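PDB 3I9X: mutT/nudix family protein from Listeria innocua, which probably acts as a hydrolase of the Nudix family, whose members typically cleave a nucleoside diphosphate linked to another group; its own substrate is not established. Local coordinates for residues Leu34-Glu39 against Ile144-Met149; His47-Lys52 against Lys134-Asp139; Thr94-Ile99 against Pro129-Lys134. All blocks are in the same frame, centred on the assembly; numbering follows the deposited sequence.

Overall arrangement
The chain is the N-terminal part of a longer protein and holds its Nudix domain; all three contacts lie on or beside helix 129-137. Interaction 1 joins two strands of the mixed sheet separated by strand 43-52, and its Leu146 also packs under the helix. Interaction 2, its centre about 9 Å from that of interaction 1, lays the helix end on strand 43-52. Interaction 3, farther from the chain centre, sets the start of the helix against the loop after helix 82-94. Each is partly buried, with one buried residue (Thr36, Leu49, Leu132), and mainly van der Waals, without hydrogen bonds between segments; interaction 2 adds a methyl against a guanidinium. Salt bridges Lys38-Glu133 and Arg135-Glu93 lie nearby.

Interaction 1 (Leu34-Glu39 against Ile144-Met149); sequences LTTVKE and IGLFPM
Thr36 is the first residue of strand 34-39 to touch strand 144-148, and it does so with its methyl: CG2 lies 4.2 Å from CD1 of Leu146, the two side chains crossing at about a right angle. With OG1 anti to the backbone N (chi1 -170°), the hydroxyl is turned to the carbonyl O of Val127, and CG2 is left to face the leucine. Two residues on, Lys38 brings the middle of its chain to the other branch, its CD standing 4.3 Å from Leu146 CD2. Beyond that point the ammonium continues to Glu133 on helix 129-137, where NZ forms a salt bridge. Leu146 thus spreads its two methyls between a threonine and a lysine of the same strand face. The strands are not paired: strand 43-52 runs between them in the mixed Nudix sheet, antiparallel to both, and the nearest CA atoms, of Lys38 and Pro148, are 8.9 Å apart. His47 of that middle strand packs on Thr36, Lys38 and Leu146 alike. The contact is therefore purely apolar and undirected, while the polar ends of Thr36 and Lys38 are fixed by partners on neighbouring elements.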
loop_
_atom_site.group_PDB
_atom_site.type_symbol
_atom_site.label_atom_id
_atom_site.label_comp_id
_atom_site.label_asym_id
_atom_site.label_seq_id
_atom_site.Cartn_x
_atom_site.Cartn_y
_atom_site.Cartn_z
ATOM N N LEU A 34 -3.550 -5.857 -15.380
ATOM C CA LEU A 34 -3.124 -5.415 -16.698
ATOM C C LEU A 34 -4.267 -5.401 -17.679
ATOM O O LEU A 34 -4.692 -6.466 -18.158
ATOM C CB LEU A 34 -2.052 -6.371 -17.208
ATOM C CG LEU A 34 -0.995 -5.912 -18.171
ATOM C CD1 LEU A 34 -0.629 -4.482 -17.808
ATOM C CD2 LEU A 34 0.257 -6.848 -18.069
ATOM N N THR A 35 -4.755 -4.211 -18.000
ATOM C CA THR A 35 -5.987 -4.081 -18.790
ATOM C C THR A 35 -5.830 -3.378 -20.121
ATOM O O THR A 35 -4.848 -2.658 -20.355
ATOM C CB THR A 35 -7.071 -3.375 -18.004
ATOM O OG1 THR A 35 -6.797 -1.982 -17.914
ATOM C CG2 THR A 35 -7.206 -3.957 -16.591
ATOM N N THR A 36 -6.797 -3.621 -20.999
ATOM C CA THR A 36 -6.935 -2.909 -22.270
ATOM C C THR A 36 -8.410 -2.764 -22.594
ATOM O O THR A 36 -9.271 -3.275 -21.878
ATOM C CB THR A 36 -6.203 -3.575 -23.422
ATOM O OG1 THR A 36 -6.196 -2.695 -24.555
ATOM C CG2 THR A 36 -6.842 -4.879 -23.816
ATOM N N VAL A 37 -8.697 -2.000 -23.631
ATOM C CA VAL A 37 -10.059 -1.831 -24.100
ATOM C C VAL A 37 -10.038 -2.360 -25.522
ATOM O O VAL A 37 -9.126 -2.063 -26.283
ATOM C CB VAL A 37 -10.530 -0.372 -24.020
ATOM C CG1 VAL A 37 -11.839 -0.157 -24.835
ATOM C CG2 VAL A 37 -10.770 0.054 -22.563
ATOM N N LYS A 38 -10.965 -3.248 -25.842
ATOM C CA LYS A 38 -11.100 -3.707 -27.218
ATOM C C LYS A 38 -12.512 -4.187 -27.475
ATOM O O LYS A 38 -13.301 -4.391 -26.532
ATOM C CB LYS A 38 -10.084 -4.807 -27.566
ATOM C CG LYS A 38 -10.336 -6.169 -26.922
ATOM C CD LYS A 38 -9.263 -7.204 -27.335
ATOM C CE LYS A 38 -9.838 -8.574 -27.746
ATOM N NZ LYS A 38 -9.108 -9.133 -28.910
ATOM N N GLU A 39 -12.811 -4.402 -28.749
ATOM C CA GLU A 39 -14.195 -4.634 -29.158
ATOM C C GLU A 39 -14.604 -6.075 -28.927
ATOM O O GLU A 39 -13.944 -7.019 -29.361
ATOM C CB GLU A 39 -14.425 -4.221 -30.620
ATOM C CG GLU A 39 -13.991 -2.771 -30.906
ATOM C CD GLU A 39 -15.152 -1.821 -31.184
ATOM O OE1 GLU A 39 -15.991 -2.139 -32.077
ATOM O OE2 GLU A 39 -15.190 -0.742 -30.533
ATOM N N ILE A 144 -2.058 -18.417 -20.879
ATOM C CA ILE A 144 -2.335 -16.967 -20.825
ATOM C C ILE A 144 -3.580 -16.578 -21.574
ATOM O O ILE A 144 -3.721 -16.912 -22.730
ATOM C CB ILE A 144 -1.173 -16.180 -21.440
ATOM C CG1 ILE A 144 0.130 -16.612 -20.755
ATOM C CG2 ILE A 144 -1.436 -14.663 -21.332
ATOM C CD1 ILE A 144 1.332 -15.828 -21.154
ATOM N N GLY A 145 -4.487 -15.843 -20.933
ATOM C CA GLY A 145 -5.679 -15.365 -21.608
ATOM C C GLY A 145 -5.937 -13.871 -21.437
ATOM O O GLY A 145 -5.578 -13.265 -20.423
ATOM N N LEU A 146 -6.572 -13.281 -22.450
ATOM C CA LEU A 146 -7.019 -11.905 -22.394
ATOM C C LEU A 146 -8.523 -11.934 -22.290
ATOM O O LEU A 146 -9.199 -12.200 -23.288
ATOM C CB LEU A 146 -6.527 -11.164 -23.625
ATOM C CG LEU A 146 -6.751 -9.660 -23.720
ATOM C CD1 LEU A 146 -6.178 -8.784 -22.502
ATOM C CD2 LEU A 146 -6.144 -9.222 -25.079
ATOM N N PHE A 147 -9.051 -11.692 -21.087
ATOM C CA PHE A 147 -10.473 -11.910 -20.800
ATOM C C PHE A 147 -11.235 -10.595 -20.673
ATOM O O PHE A 147 -10.765 -9.672 -20.001
ATOM C CB PHE A 147 -10.689 -12.686 -19.466
ATOM C CG PHE A 147 -10.128 -14.090 -19.456
ATOM C CD1 PHE A 147 -10.896 -15.171 -19.896
ATOM C CD2 PHE A 147 -8.835 -14.330 -19.023
ATOM C CE1 PHE A 147 -10.371 -16.458 -19.898
ATOM C CE2 PHE A 147 -8.311 -15.611 -19.000
ATOM C CZ PHE A 147 -9.074 -16.681 -19.445
ATOM N N PRO A 148 -12.467 -10.560 -21.202
ATOM C CA PRO A 148 -13.367 -9.483 -20.838
ATOM C C PRO A 148 -13.484 -9.525 -19.343
ATOM O O PRO A 148 -13.355 -10.600 -18.762
ATOM C CB PRO A 148 -14.702 -9.858 -21.503
ATOM C CG PRO A 148 -14.412 -10.939 -22.457
ATOM C CD PRO A 148 -13.141 -11.614 -22.000
ATOM N N MET A 149 -13.682 -8.392 -18.704
ATOM C CA MET A 149 -13.492 -8.372 -17.261
ATOM C C MET A 149 -14.632 -9.102 -16.591
ATOM O O MET A 149 -14.422 -9.768 -15.586
ATOM C CB MET A 149 -13.315 -6.960 -16.698
ATOM C CG MET A 149 -13.296 -6.892 -15.169
ATOM S SD MET A 149 -11.769 -7.416 -14.349
ATOM C CE MET A 149 -10.834 -5.839 -14.553
#

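Interaction 2 (His47-Lys52 against Lys134-Asp139); sequences HILLIK and KRAAGD
Arg135 approaches Ile51 where the last turn of helix 129-137 lies on the sheet, part of the alpha/beta/alpha sandwich of the Nudix fold. Its first three torsions all turn the same way (chi1 -89°), which curls the side chain, and NH2 comes 4.5 Å from CD1 of Ile51. The methyl meets the guanidinium obliquely; it is carried there by an extended isoleucine branch, CD1 being anti to CA (chi2 -179°). The charge itself is held by acids: NH2 forms a salt bridge with Glu93 on helix 82-94 and NH1 one with Asp140 just beyond the segment, so the group is gripped from two parts of the chain. Next along the helix, Ala136 offers its single methyl to Leu49, with 4.3 Å from its CB to Leu49 CD1. These are also the residues whose CA atoms come nearest, 7.7 Å apart. Leu49 and Ile51 serve this face of strand 43-52, whereas Ile48 and Leu50, alternating with them, pack on helix 149-152 instead. At Gly138 the backbone leaves helical geometry, and its N makes a weak hydrogen bond of 2.8 Å to the carbonyl O of Lys134.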
loop_
_atom_site.group_PDB
_atom_site.type_symbol
_atom_site.label_atom_id
_atom_site.label_comp_id
_atom_site.label_asym_id
_atom_site.label_seq_id
_atom_site.Cartn_x
_atom_site.Cartn_y
_atom_site.Cartn_z
ATOM N N HIS A 47 -10.769 -5.438 -20.973
ATOM C CA HIS A 47 -10.197 -6.788 -20.868
ATOM C C HIS A 47 -9.020 -6.824 -19.905
ATOM O O HIS A 47 -8.293 -5.823 -19.759
ATOM C CB HIS A 47 -9.685 -7.261 -22.233
ATOM C CG HIS A 47 -10.758 -7.646 -23.200
ATOM N ND1 HIS A 47 -11.774 -6.789 -23.568
ATOM C CD2 HIS A 47 -10.979 -8.809 -23.869
ATOM C CE1 HIS A 47 -12.566 -7.405 -24.432
ATOM N NE2 HIS A 47 -12.104 -8.630 -24.637
ATOM N N ILE A 48 -8.768 -8.008 -19.324
ATOM C CA ILE A 48 -7.650 -8.230 -18.423
ATOM C C ILE A 48 -6.778 -9.423 -18.840
ATOM O O ILE A 48 -7.305 -10.461 -19.281
ATOM C CB ILE A 48 -8.154 -8.358 -16.974
ATOM C CG1 ILE A 48 -7.002 -8.568 -16.032
ATOM C CG2 ILE A 48 -9.208 -9.509 -16.814
ATOM C CD1 ILE A 48 -7.352 -8.455 -14.562
ATOM N N LEU A 49 -5.448 -9.261 -18.739
ATOM C CA LEU A 49 -4.509 -10.361 -18.929
ATOM C C LEU A 49 -4.314 -11.192 -17.651
ATOM O O LEU A 49 -3.927 -10.688 -16.587
ATOM C CB LEU A 49 -3.137 -9.887 -19.381
ATOM C CG LEU A 49 -2.274 -10.987 -19.997
ATOM C CD1 LEU A 49 -2.690 -11.318 -21.453
ATOM C CD2 LEU A 49 -0.741 -10.638 -19.988
ATOM N N LEU A 50 -4.515 -12.495 -17.770
ATOM C CA LEU A 50 -4.339 -13.391 -16.634
ATOM C C LEU A 50 -3.562 -14.616 -17.045
ATOM O O LEU A 50 -3.552 -14.980 -18.218
ATOM C CB LEU A 50 -5.671 -13.795 -16.071
ATOM C CG LEU A 50 -6.573 -12.728 -15.508
ATOM C CD1 LEU A 50 -8.008 -13.369 -15.215
ATOM C CD2 LEU A 50 -5.976 -12.094 -14.279
ATOM N N ILE A 51 -2.914 -15.224 -16.048
ATOM C CA ILE A 51 -1.979 -16.295 -16.255
ATOM C C ILE A 51 -2.384 -17.505 -15.372
ATOM O O ILE A 51 -2.487 -17.431 -14.130
ATOM C CB ILE A 51 -0.561 -15.841 -15.910
ATOM C CG1 ILE A 51 -0.170 -14.575 -16.724
ATOM C CG2 ILE A 51 0.451 -16.983 -16.129
ATOM C CD1 ILE A 51 1.248 -14.094 -16.442
ATOM N N LYS A 52 -2.623 -18.636 -16.017
ATOM C CA LYS A 52 -3.084 -19.821 -15.245
ATOM C C LYS A 52 -1.891 -20.416 -14.530
ATOM O O LYS A 52 -0.859 -20.642 -15.142
ATOM C CB LYS A 52 -3.703 -20.821 -16.177
ATOM C CG LYS A 52 -4.374 -22.041 -15.535
ATOM C CD LYS A 52 -4.745 -23.017 -16.643
ATOM C CE LYS A 52 -6.227 -23.341 -16.659
ATOM N NZ LYS A 52 -6.598 -23.966 -17.962
ATOM N N LYS A 134 -0.621 -10.318 -28.145
ATOM C CA LYS A 134 0.613 -11.079 -28.453
ATOM C C LYS A 134 0.900 -12.180 -27.432
ATOM O O LYS A 134 1.131 -13.346 -27.806
ATOM C CB LYS A 134 1.839 -10.165 -28.556
ATOM C CG LYS A 134 2.102 -9.563 -29.942
ATOM C CD LYS A 134 3.559 -9.015 -30.086
ATOM C CE LYS A 134 4.642 -10.145 -30.027
ATOM N NZ LYS A 134 6.066 -9.643 -30.111
ATOM N N ARG A 135 0.893 -11.824 -26.145
ATOM C CA ARG A 135 1.210 -12.807 -25.091
ATOM C C ARG A 135 0.139 -13.877 -24.952
ATOM O O ARG A 135 0.460 -15.035 -24.721
ATOM C CB ARG A 135 1.454 -12.126 -23.734
ATOM C CG ARG A 135 2.899 -11.731 -23.528
ATOM C CD ARG A 135 3.798 -12.937 -23.127
ATOM N NE ARG A 135 3.765 -13.245 -21.694
ATOM C CZ ARG A 135 4.219 -14.377 -21.143
ATOM N NH1 ARG A 135 4.740 -15.354 -21.893
ATOM N NH2 ARG A 135 4.127 -14.550 -19.825
ATOM N N ALA A 136 -1.124 -13.494 -25.102
ATOM C CA ALA A 136 -2.216 -14.457 -25.034
ATOM C C ALA A 136 -2.196 -15.425 -26.232
ATOM O O ALA A 136 -2.726 -16.531 -26.148
ATOM C CB ALA A 136 -3.531 -13.762 -24.941
ATOM N N ALA A 137 -1.586 -15.000 -27.341
ATOM C CA ALA A 137 -1.548 -15.807 -28.568
ATOM C C ALA A 137 -0.189 -16.489 -28.806
ATOM O O ALA A 137 -0.087 -17.338 -29.678
ATOM C CB ALA A 137 -1.949 -14.955 -29.787
ATOM N N GLY A 138 0.841 -16.132 -28.035
ATOM C CA GLY A 138 2.173 -16.713 -28.207
ATOM C C GLY A 138 2.328 -18.171 -27.784
ATOM O O GLY A 138 1.359 -18.949 -27.755
ATOM N N ASP A 139 3.561 -18.527 -27.420
ATOM C CA ASP A 139 3.952 -19.935 -27.160
ATOM C C ASP A 139 3.546 -20.459 -25.754
ATOM O O ASP A 139 3.847 -21.606 -25.392
ATOM C CB ASP A 139 5.474 -20.096 -27.318
ATOM C CG ASP A 139 6.022 -19.526 -28.641
ATOM O OD1 ASP A 139 5.310 -18.781 -29.370
ATOM O OD2 ASP A 139 7.206 -19.824 -28.933
#

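Interaction 3 (Thr94-Ile99 against Pro129-Lys134); sequences TSLTDI and PEALEK
Leu96 and Ala131 make the tight part of the contact: CD1 of Leu96 sits 3.8 Å from CB of Ala131, and its CG is 4.2 Å from the same methyl. The leucine leans over the helix with CG anti to its carbonyl carbon (chi1 -71°). Thr94 closes on Ala131 from its own side, its carbonyl O being 4.1 Å from that CB, so one small methyl is touched by both a leucine branch and a backbone oxygen. The short side chain lets the backbones come close, and the CA atoms of Thr94 and Ala131 are 5.9 Å apart. Deeper in, Thr94 CG2 meets Leu132 CD2 at 4.3 Å, where Leu132 also packs on Leu34 and Thr36 of the sheet. Thr94 to Leu96 end the Nudix box, GX5EX7REUXEEXGU, with Ser95 at the position of its last glycine and with positive phi as the chain leaves helix 82-94. An ST turn shapes this exit: Leu96 N donates to Thr94 OG1 over 3.1 Å at an N-H...O angle of 155°, while OG1 is also hydrogen-bonded to the carbonyl O of Leu90. The outer side is loose. Ser95 and Lys134 are both exposed, and Ser95 OG stays 6.5 Å from Lys134 NZ. Farther along, Thr97 and Asp98 carry the loop into solvent, well away from the helix.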
loop_
_atom_site.group_PDB
_atom_site.type_symbol
_atom_site.label_atom_id
_atom_site.label_comp_id
_atom_site.label_asym_id
_atom_site.label_seq_id
_atom_site.Cartn_x
_atom_site.Cartn_y
_atom_site.Cartn_z
ATOM N N THR A 94 5.496 -8.341 -21.200
ATOM C CA THR A 94 4.921 -7.672 -22.381
ATOM C C THR A 94 5.824 -6.749 -23.207
ATOM O O THR A 94 5.355 -6.210 -24.210
ATOM C CB THR A 94 3.698 -6.801 -21.978
ATOM O OG1 THR A 94 4.133 -5.487 -21.604
ATOM C CG2 THR A 94 2.934 -7.445 -20.848
ATOM N N SER A 95 7.074 -6.537 -22.776
ATOM C CA SER A 95 8.014 -5.579 -23.408
ATOM C C SER A 95 7.554 -4.120 -23.416
ATOM O O SER A 95 8.167 -3.295 -24.075
ATOM C CB SER A 95 8.378 -6.007 -24.849
ATOM O OG SER A 95 9.042 -7.263 -24.856
ATOM N N LEU A 96 6.492 -3.780 -22.687
ATOM C CA LEU A 96 6.109 -2.372 -22.558
ATOM C C LEU A 96 6.990 -1.686 -21.508
ATOM O O LEU A 96 7.365 -2.298 -20.516
ATOM C CB LEU A 96 4.622 -2.236 -22.204
ATOM C CG LEU A 96 3.668 -2.590 -23.352
ATOM C CD1 LEU A 96 2.293 -2.931 -22.804
ATOM C CD2 LEU A 96 3.612 -1.457 -24.385
ATOM N N THR A 97 7.258 -0.399 -21.726
ATOM C CA THR A 97 8.358 0.306 -21.081
ATOM C C THR A 97 8.031 1.728 -20.593
ATOM O O THR A 97 8.618 2.226 -19.630
ATOM C CB THR A 97 9.565 0.356 -22.066
ATOM O OG1 THR A 97 10.761 -0.012 -21.361
ATOM C CG2 THR A 97 9.726 1.739 -22.742
ATOM N N ASP A 98 7.101 2.407 -21.242
ATOM C CA ASP A 98 6.826 3.784 -20.853
ATOM C C ASP A 98 5.421 3.857 -20.267
ATOM O O ASP A 98 4.660 4.771 -20.618
ATOM C CB ASP A 98 6.966 4.706 -22.090
ATOM N N ILE A 99 5.079 2.891 -19.387
ATOM C CA ILE A 99 3.702 2.734 -18.881
ATOM C C ILE A 99 3.599 3.071 -17.402
ATOM O O ILE A 99 4.154 2.377 -16.558
ATOM C CB ILE A 99 3.136 1.295 -19.120
ATOM C CG1 ILE A 99 3.183 0.932 -20.610
ATOM C CG2 ILE A 99 1.691 1.204 -18.644
ATOM C CD1 ILE A 99 2.271 1.832 -21.525
ATOM N N PRO A 129 -4.083 -2.793 -26.768
ATOM C CA PRO A 129 -4.470 -4.202 -26.791
ATOM C C PRO A 129 -3.454 -5.111 -27.431
ATOM O O PRO A 129 -3.424 -6.294 -27.101
ATOM C CB PRO A 129 -5.798 -4.208 -27.567
ATOM C CG PRO A 129 -5.844 -2.928 -28.295
ATOM C CD PRO A 129 -4.968 -1.940 -27.586
ATOM N N GLU A 130 -2.603 -4.578 -28.312
ATOM C CA GLU A 130 -1.769 -5.435 -29.148
ATOM C C GLU A 130 -0.705 -6.234 -28.380
ATOM O O GLU A 130 -0.526 -7.402 -28.631
ATOM C CB GLU A 130 -1.133 -4.627 -30.306
ATOM C CG GLU A 130 -2.155 -4.158 -31.410
ATOM C CD GLU A 130 -2.888 -2.833 -31.085
ATOM O OE1 GLU A 130 -2.457 -2.102 -30.135
ATOM O OE2 GLU A 130 -3.906 -2.534 -31.801
ATOM N N ALA A 131 0.000 -5.612 -27.442
ATOM C CA ALA A 131 0.952 -6.344 -26.602
ATOM C C ALA A 131 0.294 -7.454 -25.766
ATOM O O ALA A 131 0.877 -8.517 -25.573
ATOM C CB ALA A 131 1.645 -5.389 -25.683
ATOM N N LEU A 132 -0.903 -7.208 -25.257
ATOM C CA LEU A 132 -1.612 -8.232 -24.472
ATOM C C LEU A 132 -2.082 -9.381 -25.361
ATOM O O LEU A 132 -1.942 -10.530 -24.987
ATOM C CB LEU A 132 -2.786 -7.623 -23.699
ATOM C CG LEU A 132 -2.435 -6.441 -22.816
ATOM C CD1 LEU A 132 -3.583 -6.116 -21.814
ATOM C CD2 LEU A 132 -1.084 -6.689 -22.128
ATOM N N GLU A 133 -2.619 -9.065 -26.541
ATOM C CA GLU A 133 -2.984 -10.099 -27.541
ATOM C C GLU A 133 -1.776 -10.940 -27.934
ATOM O O GLU A 133 -1.882 -12.153 -27.998
ATOM C CB GLU A 133 -3.648 -9.472 -28.782
ATOM C CG GLU A 133 -5.059 -8.916 -28.534
ATOM C CD GLU A 133 -5.571 -7.955 -29.627
ATOM O OE1 GLU A 133 -4.759 -7.381 -30.398
ATOM O OE2 GLU A 133 -6.815 -7.750 -29.690
ATOM N N LYS A 134 -0.621 -10.318 -28.145
ATOM C CA LYS A 134 0.613 -11.079 -28.453
ATOM C C LYS A 134 0.900 -12.180 -27.432
ATOM O O LYS A 134 1.131 -13.346 -27.806
ATOM C CB LYS A 134 1.839 -10.165 -28.556
ATOM C CG LYS A 134 2.102 -9.563 -29.942
ATOM C CD LYS A 134 3.559 -9.015 -30.086
ATOM C CE LYS A 134 4.642 -10.145 -30.027
ATOM N NZ LYS A 134 6.066 -9.643 -30.111
#